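Local coordinates for 3-oxosteroid 1-dehydrogenase (Sterolibacterium denitrificans, PDB 7P18), which probably catalyses the FAD-dependent 1,2-dehydrogenation of 3-oxosteroids to 3-oxo-Delta(1)-steroids, at residues Y522-M532 with P545-H556. Residues are numbered along the deposited sequence; the frame is centred on the assembly and turned at random.
Sequences YCIGNNSASVM and PAMTFGFRAANH. With FAD (flavin-adenine dinucleotide), chain C.
Tyr-522 OH meets His-556 ND1 at 2.7 Å, a hydrogen bond that ties the end strand of the parallel Rossmann-type sheet to the C-terminal helix 543-559 packed against it. The bond lies near the plane of both rings, which meet rim to rim with their planes turned 57° apart; His-556 reaches it with CG anti to its backbone N (chi1 -172°). One helical turn back, the CB of Ala-553 sits against Tyr-522 CD2 at 3.8 Å. A phenylalanine in place of Tyr-522 could still pack on Ala-553, but would probably leave His-556 ND1 without this partner and the imidazole more able to turn.

Ile-524 splits its branches over the next turn: CG2 lies 3.6 Å from Phe-549 C, while CD1 extends over Gly-550 CA. Gly-550, without a side chain, lets that methyl lie against its CA. Gly-525 then passes close to the helix, its CA 3.7 Å from Ala-546 CB, and a water accepts from Gly-525 N and donates weakly to Pro-545 O. Beyond the phosphate-binding turn, Val-531 straddles two residues, CG1 on the Pro-545 ring and CG2 beside CE2 and CZ of Phe-549, and Met-532, bent at chi2 (-58°), brings CE to Pro-545 CG.

Further out, strand 265-268 pairs with Tyr-522 and Ile-524, and helix 17-28 packs on the helix through Met-547 and Phe-551. The turn itself grips FAD: Asn-526 N donates to O2P, and Gly-525, also without a side chain, lies right beside the phosphate, its C 3.6 Å from that same oxygen. Asn-526 ND2 holds the ribityl O3' at 3.0 Å. Ser-528 braces the turn, its N and OG both donating to Gly-525 O, the OG from 2.8 Å in the carbonyl plane.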
ATOM      1  N   TYR A 522       0.383 -19.274  12.338  1.00 24.26           N
ATOM      2  CA  TYR A 522      -0.518 -18.439  11.531  1.00 24.69           C
ATOM      3  C   TYR A 522       0.343 -17.427  10.774  1.00 27.69           C
ATOM      4  O   TYR A 522       1.467 -17.131  11.211  1.00 25.43           O
ATOM      5  CB  TYR A 522      -1.534 -17.748  12.428  1.00 25.72           C
ATOM      6  CG  TYR A 522      -2.417 -18.716  13.180  1.00 26.82           C
ATOM      7  CD1 TYR A 522      -1.966 -19.369  14.316  1.00 27.36           C
ATOM      8  CD2 TYR A 522      -3.697 -19.018  12.723  1.00 27.27           C
ATOM      9  CE1 TYR A 522      -2.760 -20.302  14.987  1.00 31.20           C
ATOM     10  CE2 TYR A 522      -4.509 -19.918  13.402  1.00 27.37           C
ATOM     11  CZ  TYR A 522      -4.050 -20.555  14.546  1.00 31.16           C
ATOM     12  OH  TYR A 522      -4.874 -21.435  15.213  1.00 29.78           O
ATOM     13  N   CYS A 523      -0.204 -16.861   9.707  1.00 24.15           N
ATOM     14  CA  CYS A 523       0.540 -15.901   8.872  1.00 23.34           C
ATOM     15  C   CYS A 523      -0.451 -14.999   8.148  1.00 26.82           C
ATOM     16  O   CYS A 523      -1.442 -15.518   7.587  1.00 22.08           O
ATOM     17  CB  CYS A 523       1.438 -16.643   7.911  1.00 23.18           C
ATOM     18  SG  CYS A 523       2.474 -15.555   6.889  1.00 22.85           S
ATOM     19  N   ILE A 524      -0.193 -13.690   8.184  1.00 21.61           N
ATOM     20  CA  ILE A 524      -1.131 -12.668   7.666  1.00 20.97           C
ATOM     21  C   ILE A 524      -0.334 -11.590   6.913  1.00 22.96           C
ATOM     22  O   ILE A 524       0.877 -11.461   7.123  1.00 22.89           O
ATOM     23  CB  ILE A 524      -1.956 -12.083   8.820  1.00 21.60           C
ATOM     24  CG1 ILE A 524      -1.074 -11.273   9.771  1.00 23.24           C
ATOM     25  CG2 ILE A 524      -2.732 -13.165   9.565  1.00 21.80           C
ATOM     26  CD1 ILE A 524      -1.825 -10.558  10.825  1.00 22.63           C
ATOM     27  N   GLY A 525      -1.021 -10.774   6.135  1.00 22.59           N
ATOM     28  CA  GLY A 525      -0.401  -9.646   5.430  1.00 21.67           C
ATOM     29  C   GLY A 525       0.595 -10.102   4.393  1.00 22.06           C
ATOM     30  O   GLY A 525       0.433 -11.198   3.811  1.00 20.68           O
ATOM     31  N   ASN A 526       1.575  -9.261   4.069  1.00 20.89           N
ATOM     32  CA  ASN A 526       2.468  -9.567   2.915  1.00 19.80           C
ATOM     33  C   ASN A 526       3.454 -10.692   3.268  1.00 19.36           C
ATOM     34  O   ASN A 526       4.158 -11.185   2.355  1.00 20.69           O
ATOM     35  CB  ASN A 526       3.221  -8.333   2.424  1.00 20.94           C
ATOM     36  CG  ASN A 526       2.341  -7.241   1.872  1.00 21.99           C
ATOM     37  OD1 ASN A 526       1.120  -7.432   1.704  1.00 20.45           O
ATOM     38  ND2 ASN A 526       2.969  -6.096   1.575  1.00 18.09           N
ATOM     39  N   ASN A 527       3.506 -11.104   4.527  1.00 19.55           N
ATOM     40  CA  ASN A 527       4.204 -12.337   4.976  1.00 22.33           C
ATOM     41  C   ASN A 527       3.551 -13.569   4.340  1.00 22.93           C
ATOM     42  O   ASN A 527       4.237 -14.584   4.185  1.00 23.18           O
ATOM     43  CB  ASN A 527       4.172 -12.379   6.500  1.00 22.78           C
ATOM     44  CG  ASN A 527       5.253 -13.180   7.177  1.00 22.60           C
ATOM     45  OD1 ASN A 527       5.550 -12.878   8.323  1.00 23.38           O
ATOM     46  ND2 ASN A 527       5.793 -14.193   6.530  1.00 20.68           N
ATOM     47  N   SER A 528       2.271 -13.477   3.947  1.00 21.78           N
ATOM     48  CA  SER A 528       1.449 -14.579   3.413  1.00 22.65           C
ATOM     49  C   SER A 528       1.241 -14.378   1.913  1.00 22.36           C
ATOM     50  O   SER A 528       1.252 -13.251   1.424  1.00 20.50           O
ATOM     51  CB  SER A 528       0.115 -14.691   4.180  1.00 22.51           C
ATOM     52  OG  SER A 528      -0.791 -13.665   3.791  1.00 21.35           O
ATOM     53  N   ALA A 529       1.017 -15.457   1.198  1.00 20.20           N
ATOM     54  CA  ALA A 529       0.525 -15.413  -0.194  1.00 21.43           C
ATOM     55  C   ALA A 529      -0.846 -14.731  -0.228  1.00 21.88           C
ATOM     56  O   ALA A 529      -1.748 -15.121   0.549  1.00 21.53           O
ATOM     57  CB  ALA A 529       0.460 -16.798  -0.762  1.00 22.48           C
ATOM     58  N   SER A 530      -0.990 -13.737  -1.110  1.00 21.30           N
ATOM     59  CA  SER A 530      -2.141 -12.822  -1.231  1.00 20.43           C
ATOM     60  C   SER A 530      -3.435 -13.591  -1.513  1.00 18.96           C
ATOM     61  O   SER A 530      -3.512 -14.355  -2.523  1.00 20.82           O
ATOM     62  CB  SER A 530      -1.917 -11.822  -2.328  1.00 20.72           C
ATOM     63  OG  SER A 530      -3.047 -10.982  -2.468  1.00 20.31           O
ATOM     64  N   VAL A 531      -4.468 -13.283  -0.729  1.00 20.80           N
ATOM     65  CA  VAL A 531      -5.842 -13.824  -0.964  1.00 20.75           C
ATOM     66  C   VAL A 531      -6.363 -13.263  -2.280  1.00 21.73           C
ATOM     67  O   VAL A 531      -7.346 -13.774  -2.801  1.00 20.47           O
ATOM     68  CB  VAL A 531      -6.771 -13.502   0.228  1.00 21.63           C
ATOM     69  CG1 VAL A 531      -7.123 -12.007   0.276  1.00 21.82           C
ATOM     70  CG2 VAL A 531      -8.020 -14.386   0.175  1.00 21.39           C
ATOM     71  N   MET A 532      -5.722 -12.209  -2.802  1.00 20.57           N
ATOM     72  CA  MET A 532      -6.160 -11.522  -4.022  1.00 19.98           C
ATOM     73  C   MET A 532      -5.440 -12.083  -5.252  1.00 20.44           C
ATOM     74  O   MET A 532      -5.647 -11.560  -6.361  1.00 19.27           O
ATOM     75  CB  MET A 532      -5.968 -10.010  -3.863  1.00 21.08           C
ATOM     76  CG  MET A 532      -6.762  -9.424  -2.693  1.00 19.07           C
ATOM     77  SD  MET A 532      -8.557  -9.773  -2.895  1.00 21.30           S
ATOM     78  CE  MET A 532      -9.160  -9.009  -1.388  1.00 20.81           C
ATOM     79  N   PRO A 545      -7.038  -7.434   3.629  1.00 20.22           N
ATOM     80  CA  PRO A 545      -6.626  -8.811   3.894  1.00 20.35           C
ATOM     81  C   PRO A 545      -5.738  -8.970   5.123  1.00 20.53           C
ATOM     82  O   PRO A 545      -5.935  -9.939   5.852  1.00 20.81           O
ATOM     83  CB  PRO A 545      -5.953  -9.222   2.587  1.00 20.16           C
ATOM     84  CG  PRO A 545      -6.735  -8.424   1.539  1.00 20.64           C
ATOM     85  CD  PRO A 545      -6.856  -7.072   2.213  1.00 20.04           C
ATOM     86  N   ALA A 546      -4.795  -8.054   5.347  1.00 18.90           N
ATOM     87  CA  ALA A 546      -3.857  -8.166   6.497  1.00 20.02           C
ATOM     88  C   ALA A 546      -4.687  -8.161   7.781  1.00 18.18           C
ATOM     89  O   ALA A 546      -4.536  -9.073   8.625  1.00 21.91           O
ATOM     90  CB  ALA A 546      -2.820  -7.045   6.484  1.00 18.62           C
ATOM     91  N   MET A 547      -5.540  -7.175   7.926  1.00 19.84           N
ATOM     92  CA  MET A 547      -6.347  -7.032   9.155  1.00 21.29           C
ATOM     93  C   MET A 547      -7.424  -8.119   9.235  1.00 21.28           C
ATOM     94  O   MET A 547      -7.683  -8.580  10.359  1.00 21.81           O
ATOM     95  CB  MET A 547      -6.898  -5.609   9.308  1.00 24.06           C
ATOM     96  CG  MET A 547      -5.782  -4.629   9.866  1.00 24.88           C
ATOM     97  SD  MET A 547      -6.358  -3.194  10.673  1.00 32.07           S
ATOM     98  CE  MET A 547      -7.438  -2.473   9.444  1.00 33.15           C
ATOM     99  N   THR A 548      -8.035  -8.529   8.126  1.00 22.45           N
ATOM    100  CA  THR A 548      -9.171  -9.490   8.162  1.00 20.84           C
ATOM    101  C   THR A 548      -8.626 -10.870   8.560  1.00 21.39           C
ATOM    102  O   THR A 548      -9.192 -11.503   9.439  1.00 21.22           O
ATOM    103  CB  THR A 548      -9.949  -9.518   6.848  1.00 21.05           C
ATOM    104  OG1 THR A 548     -10.505  -8.221   6.591  1.00 19.96           O
ATOM    105  CG2 THR A 548     -11.018 -10.600   6.896  1.00 20.01           C
ATOM    106  N   PHE A 549      -7.498 -11.308   7.997  1.00 19.15           N
ATOM    107  CA  PHE A 549      -6.909 -12.610   8.365  1.00 19.13           C
ATOM    108  C   PHE A 549      -6.265 -12.515   9.759  1.00 21.50           C
ATOM    109  O   PHE A 549      -6.230 -13.536  10.450  1.00 21.11           O
ATOM    110  CB  PHE A 549      -6.089 -13.193   7.222  1.00 20.99           C
ATOM    111  CG  PHE A 549      -6.963 -13.731   6.120  1.00 21.46           C
ATOM    112  CD1 PHE A 549      -7.716 -14.883   6.305  1.00 23.69           C
ATOM    113  CD2 PHE A 549      -7.152 -13.017   4.944  1.00 21.54           C
ATOM    114  CE1 PHE A 549      -8.565 -15.348   5.309  1.00 23.07           C
ATOM    115  CE2 PHE A 549      -8.027 -13.465   3.970  1.00 22.36           C
ATOM    116  CZ  PHE A 549      -8.732 -14.623   4.149  1.00 23.95           C
ATOM    117  N   GLY A 550      -5.826 -11.332  10.199  1.00 22.51           N
ATOM    118  CA  GLY A 550      -5.374 -11.141  11.589  1.00 21.77           C
ATOM    119  C   GLY A 550      -6.505 -11.418  12.564  1.00 21.06           C
ATOM    120  O   GLY A 550      -6.300 -12.170  13.533  1.00 23.99           O
ATOM    121  N   PHE A 551      -7.667 -10.854  12.278  1.00 22.69           N
ATOM    122  CA  PHE A 551      -8.943 -11.062  13.018  1.00 21.53           C
ATOM    123  C   PHE A 551      -9.285 -12.564  13.033  1.00 23.05           C
ATOM    124  O   PHE A 551      -9.552 -13.117  14.149  1.00 25.16           O
ATOM    125  CB  PHE A 551      -9.988 -10.170  12.361  1.00 20.76           C
ATOM    126  CG  PHE A 551     -11.355 -10.156  13.002  1.00 23.78           C
ATOM    127  CD1 PHE A 551     -11.600  -9.379  14.130  1.00 24.13           C
ATOM    128  CD2 PHE A 551     -12.414 -10.847  12.427  1.00 24.45           C
ATOM    129  CE1 PHE A 551     -12.875  -9.301  14.675  1.00 24.74           C
ATOM    130  CE2 PHE A 551     -13.693 -10.752  12.954  1.00 24.91           C
ATOM    131  CZ  PHE A 551     -13.917 -10.024  14.102  1.00 24.46           C
ATOM    132  N   ARG A 552      -9.326 -13.209  11.868  1.00 22.45           N
ATOM    133  CA  ARG A 552      -9.637 -14.666  11.761  1.00 23.66           C
ATOM    134  C   ARG A 552      -8.587 -15.510  12.506  1.00 24.61           C
ATOM    135  O   ARG A 552      -8.995 -16.508  13.112  1.00 24.49           O
ATOM    136  CB  ARG A 552      -9.823 -15.118  10.320  1.00 22.56           C
ATOM    137  CG  ARG A 552     -11.049 -14.521   9.627  1.00 23.53           C
ATOM    138  CD  ARG A 552     -11.358 -15.224   8.310  1.00 23.67           C
ATOM    139  NE  ARG A 552     -11.695 -16.633   8.510  1.00 24.18           N
ATOM    140  CZ  ARG A 552     -12.938 -17.145   8.622  1.00 24.66           C
ATOM    141  NH1 ARG A 552     -14.008 -16.378   8.517  1.00 25.03           N
ATOM    142  NH2 ARG A 552     -13.085 -18.454   8.805  1.00 25.39           N
ATOM    143  N   ALA A 553      -7.289 -15.163  12.466  1.00 24.88           N
ATOM    144  CA  ALA A 553      -6.251 -15.910  13.202  1.00 23.71           C
ATOM    145  C   ALA A 553      -6.584 -15.896  14.694  1.00 23.72           C
ATOM    146  O   ALA A 553      -6.565 -16.991  15.318  1.00 25.57           O
ATOM    147  CB  ALA A 553      -4.852 -15.358  12.966  1.00 24.92           C
ATOM    148  N   ALA A 554      -6.798 -14.717  15.263  1.00 23.60           N
ATOM    149  CA  ALA A 554      -7.079 -14.537  16.699  1.00 24.87           C
ATOM    150  C   ALA A 554      -8.350 -15.333  17.034  1.00 28.02           C
ATOM    151  O   ALA A 554      -8.342 -16.086  18.013  1.00 27.56           O
ATOM    152  CB  ALA A 554      -7.265 -13.098  17.051  1.00 23.60           C
ATOM    153  N   ASN A 555      -9.370 -15.227  16.204  1.00 28.06           N
ATOM    154  CA  ASN A 555     -10.661 -15.943  16.414  1.00 28.77           C
ATOM    155  C   ASN A 555     -10.392 -17.449  16.446  1.00 28.24           C
ATOM    156  O   ASN A 555     -10.937 -18.138  17.346  1.00 28.49           O
ATOM    157  CB  ASN A 555     -11.686 -15.567  15.342  1.00 24.40           C
ATOM    158  CG  ASN A 555     -12.225 -14.169  15.448  1.00 27.56           C
ATOM    159  OD1 ASN A 555     -12.024 -13.459  16.448  1.00 27.15           O
ATOM    160  ND2 ASN A 555     -12.925 -13.750  14.400  1.00 26.99           N
ATOM    161  N   HIS A 556      -9.569 -17.963  15.533  1.00 27.43           N
ATOM    162  CA  HIS A 556      -9.310 -19.407  15.423  1.00 28.28           C
ATOM    163  C   HIS A 556      -8.576 -19.883  16.672  1.00 30.32           C
ATOM    164  O   HIS A 556      -8.929 -20.974  17.219  1.00 33.38           O
ATOM    165  CB  HIS A 556      -8.555 -19.755  14.147  1.00 27.01           C
ATOM    166  CG  HIS A 556      -8.454 -21.224  13.939  1.00 27.91           C
ATOM    167  ND1 HIS A 556      -7.388 -21.956  14.390  1.00 26.84           N
ATOM    168  CD2 HIS A 556      -9.326 -22.101  13.377  1.00 26.98           C
ATOM    169  CE1 HIS A 556      -7.582 -23.229  14.074  1.00 27.43           C
ATOM    170  NE2 HIS A 556      -8.742 -23.321  13.398  1.00 26.23           N
TER
HETATM  171  PA  FAD C 601       4.179  -3.999   7.425  1.00 22.25           P
HETATM  172  O1A FAD C 601       3.096  -2.990   7.562  1.00 20.93           O
HETATM  173  O2A FAD C 601       5.378  -3.476   6.681  1.00 21.24           O
HETATM  174  O5B FAD C 601       4.578  -4.462   8.886  1.00 22.27           O
HETATM  175  C5B FAD C 601       5.607  -5.475   9.042  1.00 21.40           C
HETATM  176  C4B FAD C 601       6.388  -5.157  10.280  1.00 20.82           C
HETATM  177  O4B FAD C 601       7.182  -6.319  10.644  1.00 24.47           O
HETATM  178  C3B FAD C 601       7.377  -3.978  10.165  1.00 22.05           C
HETATM  179  O3B FAD C 601       7.205  -3.056  11.236  1.00 22.28           O
HETATM  180  C2B FAD C 601       8.748  -4.660  10.185  1.00 24.19           C
HETATM  181  O2B FAD C 601       9.789  -3.800  10.630  1.00 23.55           O
HETATM  182  C1B FAD C 601       8.465  -5.901  11.031  1.00 23.41           C
HETATM  183  N9A FAD C 601       9.419  -6.996  10.853  1.00 24.23           N
HETATM  184  C8A FAD C 601      10.098  -7.373   9.729  1.00 22.74           C
HETATM  185  N7A FAD C 601      10.965  -8.355   9.960  1.00 24.82           N
HETATM  186  C5A FAD C 601      10.798  -8.658  11.305  1.00 22.91           C
HETATM  187  C6A FAD C 601      11.408  -9.606  12.155  1.00 22.67           C
HETATM  188  N6A FAD C 601      12.401 -10.423  11.783  1.00 22.78           N
HETATM  189  N1A FAD C 601      11.003  -9.634  13.442  1.00 22.24           N
HETATM  190  C2A FAD C 601      10.044  -8.788  13.828  1.00 23.26           C
HETATM  191  N3A FAD C 601       9.450  -7.805  13.142  1.00 23.85           N
HETATM  192  C4A FAD C 601       9.861  -7.819  11.861  1.00 24.95           C
HETATM  193  N1  FAD C 601      -2.213  -0.946   0.969  1.00 21.16           N
HETATM  194  C2  FAD C 601      -3.548  -0.857   1.169  1.00 23.27           C
HETATM  195  O2  FAD C 601      -4.259  -1.879   1.195  1.00 21.63           O
HETATM  196  N3  FAD C 601      -4.150   0.318   1.377  1.00 21.91           N
HETATM  197  C4  FAD C 601      -3.523   1.521   1.128  1.00 24.80           C
HETATM  198  O4  FAD C 601      -4.100   2.557   1.443  1.00 23.17           O
HETATM  199  C4X FAD C 601      -2.124   1.491   0.881  1.00 24.67           C
HETATM  200  N5  FAD C 601      -1.474   2.625   0.676  1.00 24.67           N
HETATM  201  C5X FAD C 601      -0.110   2.557   0.517  1.00 22.08           C
HETATM  202  C6  FAD C 601       0.623   3.760   0.392  1.00 25.62           C
HETATM  203  C7  FAD C 601       2.012   3.765   0.367  1.00 25.05           C
HETATM  204  C7M FAD C 601       2.778   5.068   0.264  1.00 24.43           C
HETATM  205  C8  FAD C 601       2.700   2.549   0.524  1.00 23.71           C
HETATM  206  C8M FAD C 601       4.218   2.525   0.529  1.00 27.91           C
HETATM  207  C9  FAD C 601       1.996   1.362   0.562  1.00 22.55           C
HETATM  208  C9A FAD C 601       0.589   1.334   0.615  1.00 23.19           C
HETATM  209  N10 FAD C 601      -0.153   0.144   0.675  1.00 22.20           N
HETATM  210  C10 FAD C 601      -1.532   0.181   0.841  1.00 23.65           C
HETATM  211  C1' FAD C 601       0.519  -1.151   0.836  1.00 20.37           C
HETATM  212  C2' FAD C 601       0.570  -1.526   2.333  1.00 20.47           C
HETATM  213  O2' FAD C 601       1.153  -0.500   3.137  1.00 19.97           O
HETATM  214  C3' FAD C 601       1.309  -2.850   2.592  1.00 19.24           C
HETATM  215  O3' FAD C 601       1.015  -3.825   1.589  1.00 20.05           O
HETATM  216  C4' FAD C 601       1.005  -3.372   3.981  1.00 20.17           C
HETATM  217  O4' FAD C 601       1.298  -2.337   4.909  1.00 21.86           O
HETATM  218  C5' FAD C 601       1.763  -4.630   4.349  1.00 20.20           C
HETATM  219  O5' FAD C 601       1.430  -4.909   5.723  1.00 20.79           O
HETATM  220  P   FAD C 601       2.237  -6.014   6.531  1.00 21.66           P
HETATM  221  O1P FAD C 601       1.616  -5.959   7.860  1.00 21.93           O
HETATM  222  O2P FAD C 601       2.392  -7.264   5.788  1.00 20.91           O
HETATM  223  O3P FAD C 601       3.729  -5.353   6.664  1.00 22.35           O
HETATM  224  O   HOH W   1      -3.587 -11.618   5.372  1.00 20.17           O